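Local coordinates for allantoin racemase (Pseudomonas fluorescens, PDB 5LG5), which catalyses the racemisation of allantoin, interconverting its two enantiomers, and is a member of the HyuE racemase family, at residues S101-L106 and V175-C180; Y110-T115 and D125-A130; R162-A167 and Q192-P197. All coordinates share one frame; numbering follows the deposited sequence.

Interaction 1 of 3, residues S101-L106 and V175-C180; sequences STAMFL and VICLGC
Ala103 plants its methyl between Val175 and Cys177, two residues that alternate along one face of strand 175-179. The tight part of the contact is here: Ala103 CB lies 3.5 Å from Cys177 SG and 3.6 Å from Val175 CG1, while the backbones come as near as 6.2 Å between Ala103 CA and Val175 CA. The alanine methyl and a valine branch together fill the gap between the backbones. Val175 divides its branches. CG1, anti to the backbone N (chi1 -179°), meets the Ala103 methyl, and CG2 turns to Leu106. The arrangement is that of an alpha/beta racemase domain, with the end of helix 95-103 laid over a parallel sheet of strand order 2-1-3-4; Val199 and Tyr110, on the two strands flanking 175-179, also touch Ala103. Toward Leu106 the packing is slacker, because that residue contributes just its CB, 3.8 Å from Val175 CG2. This side is bounded by the second subunit of the assembly, to which Leu106 is joined by backbone hydrogen bonds and whose Ser218 packs on it. Beyond Cys177 the strand draws away from the helix, toward partly exposed Cys180.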
loop_
_atom_site.group_PDB
_atom_site.type_symbol
_atom_site.label_atom_id
_atom_site.label_comp_id
_atom_site.label_asym_id
_atom_site.label_seq_id
_atom_site.Cartn_x
_atom_site.Cartn_y
_atom_site.Cartn_z
ATOM N N SER E 101 0.238 5.742 18.633
ATOM C CA SER E 101 -0.674 4.686 19.041
ATOM C C SER E 101 -1.803 5.190 19.956
ATOM O O SER E 101 -2.978 4.839 19.750
ATOM C CB SER E 101 0.095 3.529 19.698
ATOM O OG SER E 101 -0.769 2.425 19.930
ATOM N N THR E 102 -1.488 6.013 20.953
ATOM C CA THR E 102 -2.592 6.481 21.787
ATOM C C THR E 102 -3.455 7.517 21.064
ATOM O O THR E 102 -4.660 7.497 21.228
ATOM C CB THR E 102 -2.220 6.909 23.253
ATOM O OG1 THR E 102 -2.384 8.320 23.434
ATOM C CG2 THR E 102 -0.844 6.453 23.656
ATOM N N ALA E 103 -2.857 8.378 20.238
ATOM C CA ALA E 103 -3.649 9.333 19.443
ATOM C C ALA E 103 -4.674 8.620 18.548
ATOM O O ALA E 103 -5.777 9.120 18.292
ATOM C CB ALA E 103 -2.737 10.241 18.603
ATOM N N MET E 104 -4.305 7.440 18.075
ATOM C CA MET E 104 -5.190 6.675 17.208
ATOM C C MET E 104 -6.467 6.204 17.909
ATOM O O MET E 104 -7.461 5.888 17.251
ATOM C CB MET E 104 -4.436 5.517 16.557
ATOM C CG MET E 104 -3.545 5.957 15.383
ATOM S SD MET E 104 -2.361 4.690 14.924
ATOM C CE MET E 104 -3.446 3.267 14.791
ATOM N N PHE E 105 -6.449 6.153 19.239
ATOM C CA PHE E 105 -7.685 5.857 19.969
ATOM C C PHE E 105 -8.619 7.062 20.054
ATOM O O PHE E 105 -9.783 6.926 20.423
ATOM C CB PHE E 105 -7.389 5.302 21.371
ATOM C CG PHE E 105 -6.842 3.891 21.355
ATOM C CD1 PHE E 105 -5.481 3.651 21.535
ATOM C CD2 PHE E 105 -7.687 2.809 21.145
ATOM C CE1 PHE E 105 -4.980 2.357 21.511
ATOM C CE2 PHE E 105 -7.192 1.502 21.120
ATOM C CZ PHE E 105 -5.843 1.278 21.300
ATOM N N LEU E 106 -8.121 8.235 19.676
ATOM C CA LEU E 106 -8.819 9.483 19.974
ATOM C C LEU E 106 -9.439 10.179 18.778
ATOM O O LEU E 106 -10.241 11.098 18.951
ATOM C CB LEU E 106 -7.873 10.460 20.680
ATOM C CG LEU E 106 -7.269 9.958 21.995
ATOM C CD1 LEU E 106 -6.348 11.018 22.584
ATOM C CD2 LEU E 106 -8.365 9.603 22.982
ATOM N N VAL E 175 -6.194 14.887 15.964
ATOM C CA VAL E 175 -5.375 14.824 17.159
ATOM C C VAL E 175 -3.978 15.295 16.820
ATOM O O VAL E 175 -3.477 15.044 15.715
ATOM C CB VAL E 175 -5.315 13.381 17.732
ATOM C CG1 VAL E 175 -4.473 13.336 19.014
ATOM C CG2 VAL E 175 -6.718 12.843 17.997
ATOM N N ILE E 176 -3.349 15.989 17.760
ATOM C CA ILE E 176 -1.982 16.426 17.558
ATOM C C ILE E 176 -1.053 15.625 18.441
ATOM O O ILE E 176 -1.335 15.430 19.618
ATOM C CB ILE E 176 -1.804 17.911 17.888
ATOM C CG1 ILE E 176 -2.739 18.760 17.017
ATOM C CG2 ILE E 176 -0.366 18.303 17.692
ATOM C CD1 ILE E 176 -2.401 18.743 15.524
ATOM N N CYS E 177 0.036 15.125 17.863
ATOM C CA CYS E 177 1.114 14.528 18.645
ATOM C C CYS E 177 2.301 15.468 18.714
ATOM O O CYS E 177 2.721 16.006 17.693
ATOM C CB CYS E 177 1.570 13.185 18.038
ATOM S SG CYS E 177 0.316 11.887 18.020
ATOM N N LEU E 178 2.827 15.676 19.916
ATOM C CA LEU E 178 4.098 16.376 20.072
ATOM C C LEU E 178 5.188 15.546 19.408
ATOM O O LEU E 178 5.265 14.334 19.624
ATOM C CB LEU E 178 4.413 16.572 21.550
ATOM C CG LEU E 178 3.327 17.379 22.267
ATOM C CD1 LEU E 178 3.749 17.715 23.693
ATOM C CD2 LEU E 178 2.999 18.640 21.487
ATOM N N GLY E 179 6.031 16.184 18.603
ATOM C CA GLY E 179 6.978 15.433 17.792
ATOM C C GLY E 179 8.405 15.718 18.194
ATOM O O GLY E 179 9.312 15.758 17.349
ATOM N N CYS E 180 8.583 15.978 19.487
ATOM C CA CYS E 180 9.908 16.096 20.085
ATOM C C CYS E 180 9.864 15.813 21.592
ATOM O O CYS E 180 8.909 16.201 22.281
ATOM C CB CYS E 180 10.501 17.481 19.801
ATOM S SG CYS E 180 12.154 17.708 20.485
#

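Interaction 2 of 3, residues Y110-T115 and D125-A130; sequences YSVVTT and DRLKLA
Tyr110 and Val112 converge on one side chain, Leu127, joining the first strand of a beta-alpha-beta unit (strand 110-114, helix 120-129, strand 136-141) to its own helix. Tyr110 comes first along the strand. Its CG sits between the backbone N and the carbonyl carbon (chi1 71°), and the ring reaches out with its hydroxyl end foremost toward the helix. There the leucine fork straddles the oxygen: Tyr110 OH is 3.7 Å from Leu127 CD1 and equally 3.7 Å from Leu127 CD2. CD1 lies at the ring edge, near its plane, 4.3 Å from Tyr110 CE2. The methyls make only van der Waals contact with the oxygen; its hydrogen bond goes to Leu132 O, just beyond the helix, which ties the same ring to the turn leading into strand 136-141. Ser111 faces the other side of the sheet, touching Ala167 of helix 153-171. Val112 returns to the Leu127 side and meets it tip to tip, with Val112 CG2 4.0 Å from Leu127 CD1. That same valine methyl also sits in plane at the edge of the Tyr110 ring, so the three side chains form one buried cluster, to which Thr96 and Ala100 of helix 95-103 add contacts on Leu127. An alanine in place of Leu127 would remove both branches, and would probably open a gap beside Val112 CG2 and the tyrosine hydroxyl, costing the strand its direct hold on this part of the helix. Val113 again turns to helix 153-171. At the strand's end Thr114 OG1 is hydrogen-bonded with Gly179 O and Thr119 OG1, and it also accepts a weak bond from Thr115 OG1 at 3.4 Å.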
loop_
_atom_site.group_PDB
_atom_site.type_symbol
_atom_site.label_atom_id
_atom_site.label_comp_id
_atom_site.label_asym_id
_atom_site.label_seq_id
_atom_site.Cartn_x
_atom_site.Cartn_y
_atom_site.Cartn_z
ATOM N N TYR E 110 -4.278 11.511 12.955
ATOM C CA TYR E 110 -3.425 12.328 13.824
ATOM C C TYR E 110 -2.338 13.011 12.995
ATOM O O TYR E 110 -1.977 12.537 11.919
ATOM C CB TYR E 110 -2.800 11.493 14.960
ATOM C CG TYR E 110 -1.734 10.527 14.475
ATOM C CD1 TYR E 110 -2.064 9.233 14.115
ATOM C CD2 TYR E 110 -0.404 10.916 14.366
ATOM C CE1 TYR E 110 -1.112 8.353 13.656
ATOM C CE2 TYR E 110 0.565 10.030 13.915
ATOM C CZ TYR E 110 0.193 8.755 13.565
ATOM O OH TYR E 110 1.132 7.874 13.113
ATOM N N SER E 111 -1.822 14.129 13.492
ATOM C CA SER E 111 -0.651 14.753 12.880
ATOM C C SER E 111 0.438 14.926 13.913
ATOM O O SER E 111 0.173 15.078 15.106
ATOM C CB SER E 111 -0.978 16.108 12.220
ATOM O OG SER E 111 -1.643 15.944 10.978
ATOM N N VAL E 112 1.673 14.864 13.456
ATOM C CA VAL E 112 2.799 15.076 14.324
ATOM C C VAL E 112 3.394 16.439 14.036
ATOM O O VAL E 112 3.614 16.787 12.882
ATOM C CB VAL E 112 3.864 13.981 14.101
ATOM C CG1 VAL E 112 5.048 14.186 15.043
ATOM C CG2 VAL E 112 3.236 12.589 14.282
ATOM N N VAL E 113 3.638 17.220 15.076
ATOM C CA VAL E 113 4.332 18.480 14.890
ATOM C C VAL E 113 5.720 18.329 15.460
ATOM O O VAL E 113 5.880 18.074 16.651
ATOM C CB VAL E 113 3.633 19.668 15.572
ATOM C CG1 VAL E 113 4.492 20.913 15.421
ATOM C CG2 VAL E 113 2.237 19.883 14.983
ATOM N N THR E 114 6.731 18.454 14.612
ATOM C CA THR E 114 8.093 18.284 15.098
ATOM C C THR E 114 8.829 19.614 15.018
ATOM O O THR E 114 8.207 20.676 14.849
ATOM C CB THR E 114 8.857 17.143 14.339
ATOM O OG1 THR E 114 10.128 16.888 14.957
ATOM C CG2 THR E 114 9.058 17.481 12.871
ATOM N N THR E 115 10.151 19.532 15.147
ATOM C CA THR E 115 11.036 20.683 15.198
ATOM C C THR E 115 11.472 21.131 13.816
ATOM O O THR E 115 10.891 22.047 13.226
ATOM C CB THR E 115 12.286 20.319 15.997
ATOM O OG1 THR E 115 12.748 19.023 15.571
ATOM C CG2 THR E 115 11.955 20.279 17.483
ATOM N N ASP E 125 9.458 7.855 8.308
ATOM C CA ASP E 125 10.012 6.510 8.153
ATOM C C ASP E 125 9.779 5.621 9.395
ATOM O O ASP E 125 9.378 4.464 9.266
ATOM C CB ASP E 125 11.506 6.563 7.782
ATOM C CG ASP E 125 11.756 6.965 6.320
ATOM O OD1 ASP E 125 12.929 7.258 5.988
ATOM O OD2 ASP E 125 10.807 7.008 5.506
ATOM N N ARG E 126 9.991 6.164 10.594
ATOM C CA ARG E 126 9.776 5.387 11.823
ATOM C C ARG E 126 8.307 4.962 12.024
ATOM O O ARG E 126 8.030 3.861 12.504
ATOM C CB ARG E 126 10.289 6.138 13.070
ATOM C CG ARG E 126 11.822 6.338 13.127
ATOM C CD ARG E 126 12.605 5.028 12.995
ATOM N NE ARG E 126 12.442 4.152 14.161
ATOM C CZ ARG E 126 12.988 2.939 14.272
ATOM N NH1 ARG E 126 13.716 2.449 13.282
ATOM N NH2 ARG E 126 12.802 2.211 15.369
ATOM N N LEU E 127 7.381 5.860 11.702
ATOM C CA LEU E 127 5.947 5.588 11.831
ATOM C C LEU E 127 5.495 4.524 10.828
ATOM O O LEU E 127 4.646 3.675 11.139
ATOM C CB LEU E 127 5.136 6.885 11.673
ATOM C CG LEU E 127 5.260 7.901 12.821
ATOM C CD1 LEU E 127 4.546 9.220 12.507
ATOM C CD2 LEU E 127 4.698 7.300 14.102
ATOM N N LYS E 128 6.056 4.581 9.620
ATOM C CA LYS E 128 5.779 3.573 8.596
ATOM C C LYS E 128 6.266 2.201 9.018
ATOM O O LYS E 128 5.530 1.213 8.928
ATOM C CB LYS E 128 6.410 3.979 7.260
ATOM C CG LYS E 128 5.644 5.091 6.559
ATOM C CD LYS E 128 6.375 5.568 5.308
ATOM C CE LYS E 128 5.624 6.719 4.658
ATOM N NZ LYS E 128 6.368 7.242 3.469
ATOM N N LEU E 129 7.496 2.156 9.513
ATOM C CA LEU E 129 8.101 0.911 9.948
ATOM C C LEU E 129 7.326 0.328 11.126
ATOM O O LEU E 129 7.210 -0.896 11.255
ATOM C CB LEU E 129 9.558 1.143 10.375
ATOM C CG LEU E 129 10.581 0.920 9.252
ATOM C CD1 LEU E 129 11.993 1.360 9.656
ATOM C CD2 LEU E 129 10.571 -0.515 8.736
ATOM N N ALA E 130 6.811 1.200 11.993
ATOM C CA ALA E 130 6.050 0.760 13.157
ATOM C C ALA E 130 4.629 0.345 12.777
ATOM O O ALA E 130 3.900 -0.187 13.599
ATOM C CB ALA E 130 6.019 1.857 14.227
#

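Interaction 3 of 3, residues R162-A167 and Q192-P197; sequences RQAELA and QRTGVP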
loop_
_atom_site.group_PDB
_atom_site.type_symbol
_atom_site.label_atom_id
_atom_site.label_comp_id
_atom_site.label_asym_id
_atom_site.label_seq_id
_atom_site.Cartn_x
_atom_site.Cartn_y
_atom_site.Cartn_z
ATOM N N ARG E 162 0.965 27.064 15.200
ATOM C CA ARG E 162 0.626 27.319 13.797
ATOM C C ARG E 162 0.599 26.043 12.973
ATOM O O ARG E 162 -0.303 25.859 12.160
ATOM C CB ARG E 162 1.541 28.354 13.117
ATOM C CG ARG E 162 1.159 28.519 11.616
ATOM C CD ARG E 162 1.843 29.663 10.835
ATOM N NE ARG E 162 3.292 29.525 10.695
ATOM C CZ ARG E 162 4.175 30.157 11.466
ATOM N NH1 ARG E 162 3.745 30.982 12.412
ATOM N NH2 ARG E 162 5.481 29.980 11.287
ATOM N N GLN E 163 1.582 25.166 13.174
ATOM C CA GLN E 163 1.610 23.902 12.432
ATOM C C GLN E 163 0.444 23.012 12.822
ATOM O O GLN E 163 -0.163 22.366 11.974
ATOM C CB GLN E 163 2.936 23.164 12.639
ATOM C CG GLN E 163 4.121 23.887 12.028
ATOM C CD GLN E 163 3.865 24.242 10.583
ATOM O OE1 GLN E 163 3.323 23.437 9.820
ATOM N NE2 GLN E 163 4.227 25.463 10.199
ATOM N N ALA E 164 0.123 22.993 14.113
ATOM C CA ALA E 164 -1.026 22.228 14.582
ATOM C C ALA E 164 -2.316 22.736 13.936
ATOM O O ALA E 164 -3.171 21.945 13.519
ATOM C CB ALA E 164 -1.124 22.279 16.095
ATOM N N GLU E 165 -2.455 24.056 13.849
ATOM C CA GLU E 165 -3.639 24.644 13.225
ATOM C C GLU E 165 -3.720 24.268 11.750
ATOM O O GLU E 165 -4.797 23.959 11.235
ATOM C CB GLU E 165 -3.652 26.165 13.426
ATOM C CG GLU E 165 -3.933 26.553 14.866
ATOM C CD GLU E 165 -3.835 28.052 15.122
ATOM O OE1 GLU E 165 -3.146 28.756 14.343
ATOM O OE2 GLU E 165 -4.429 28.512 16.129
ATOM N N LEU E 166 -2.572 24.271 11.077
ATOM C CA LEU E 166 -2.531 23.902 9.668
ATOM C C LEU E 166 -2.853 22.423 9.487
ATOM O O LEU E 166 -3.564 22.032 8.557
ATOM C CB LEU E 166 -1.160 24.229 9.069
ATOM C CG LEU E 166 -0.802 25.708 8.915
ATOM C CD1 LEU E 166 0.650 25.873 8.480
ATOM C CD2 LEU E 166 -1.730 26.373 7.891
ATOM N N ALA E 167 -2.330 21.605 10.390
ATOM C CA ALA E 167 -2.579 20.175 10.345
ATOM C C ALA E 167 -4.076 19.885 10.458
ATOM O O ALA E 167 -4.627 19.086 9.693
ATOM C CB ALA E 167 -1.807 19.479 11.453
ATOM N N GLN E 192 -5.547 23.717 24.359
ATOM C CA GLN E 192 -6.363 24.894 24.634
ATOM C C GLN E 192 -6.381 25.828 23.434
ATOM O O GLN E 192 -7.401 26.435 23.115
ATOM C CB GLN E 192 -5.856 25.626 25.880
ATOM C CG GLN E 192 -6.276 24.987 27.196
ATOM C CD GLN E 192 -7.793 24.882 27.350
ATOM O OE1 GLN E 192 -8.427 23.962 26.820
ATOM N NE2 GLN E 192 -8.383 25.854 28.042
ATOM N N ARG E 193 -5.240 25.911 22.761
ATOM C CA ARG E 193 -5.063 26.811 21.634
ATOM C C ARG E 193 -5.650 26.242 20.327
ATOM O O ARG E 193 -5.971 27.005 19.418
ATOM C CB ARG E 193 -3.571 27.175 21.510
ATOM C CG ARG E 193 -3.102 28.190 22.579
ATOM C CD ARG E 193 -1.570 28.374 22.647
ATOM N NE ARG E 193 -0.996 29.362 21.718
ATOM C CZ ARG E 193 0.153 30.004 21.940
ATOM N NH1 ARG E 193 0.800 29.809 23.084
ATOM N NH2 ARG E 193 0.627 30.886 21.065
ATOM N N THR E 194 -5.800 24.916 20.241
ATOM C CA THR E 194 -6.331 24.259 19.026
ATOM C C THR E 194 -7.740 23.673 19.128
ATOM O O THR E 194 -8.446 23.570 18.124
ATOM C CB THR E 194 -5.402 23.120 18.544
ATOM O OG1 THR E 194 -5.220 22.168 19.605
ATOM C CG2 THR E 194 -4.052 23.682 18.134
ATOM N N GLY E 195 -8.126 23.240 20.324
ATOM C CA GLY E 195 -9.407 22.581 20.521
ATOM C C GLY E 195 -9.487 21.106 20.139
ATOM O O GLY E 195 -10.590 20.568 19.975
ATOM N N VAL E 196 -8.332 20.450 19.997
ATOM C CA VAL E 196 -8.271 19.000 19.745
ATOM C C VAL E 196 -7.389 18.309 20.798
ATOM O O VAL E 196 -6.587 18.976 21.452
ATOM C CB VAL E 196 -7.771 18.687 18.307
ATOM C CG1 VAL E 196 -8.593 19.446 17.293
ATOM C CG2 VAL E 196 -6.290 19.021 18.160
ATOM N N PRO E 197 -7.551 16.983 20.991
ATOM C CA PRO E 197 -6.650 16.296 21.932
ATOM C C PRO E 197 -5.197 16.387 21.483
ATOM O O PRO E 197 -4.921 16.263 20.294
ATOM C CB PRO E 197 -7.107 14.832 21.867
ATOM C CG PRO E 197 -8.510 14.880 21.312
ATOM C CD PRO E 197 -8.518 16.055 20.374
#
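In the parallel alpha/beta sheet, helix 153-171 leads from strand 136-141 into strand 175-179, and helix 187-194 from there into strand 198-199; these two connections pack side by side where Ala164 and Glu165 of the first meet Thr194, the last helical residue of the second. The apolar centre is small: Thr194 CG2 lies 3.8 Å from Ala164 CB, and farther out it is 4.4 Å from Glu165 CG. With chi1 at 57°, Thr194 holds OG1 between its backbone N and carbonyl carbon, where it is hydrogen-bonded to Ile190 O one turn back; this leaves CG2 as the branch that meets the neighbouring helix. Ala164 also rests on Ile176 of strand 175-179. Toward solvent the contact is looser. The Glu165 chain is extended beyond CG and brings OE2 to 3.9 Å from Arg193 O, with no hydrogen bond between them. Glu165 OE2 and Arg193 NE are 6.6 Å apart, a distance at which the opposite charges could attract only weakly; the guanidinium forms its salt bridge through NH2 with Glu158 of the same long helix. After Thr194 the chain leaves helical geometry at Gly195 with a positive phi of 80°, and a beta carbon here would collide with Thr194 O.

Interactions 1 and 2 are buried, and without hydrogen bonds across their segments, and both build on neighbouring strands of the same sheet: Cys177 N is probably hydrogen-bonded to Ser111 O, and Tyr110 of interaction 2 also packs on Cys177 of interaction 1. Interaction 3 is a partly exposed contact between helices, in which a single methyl pair gives way to charged side chains at the rim. It covers the opposite face of strand 175-179 from interaction 1: Val175 and Cys177 meet Ala103, whereas Ile176, between them, carries Ala164 on its CD1. Interaction 2 reaches the same long helix through Val113, whose CG1 lies 3.9 Å from Gln163 CB. All three also touch the second subunit.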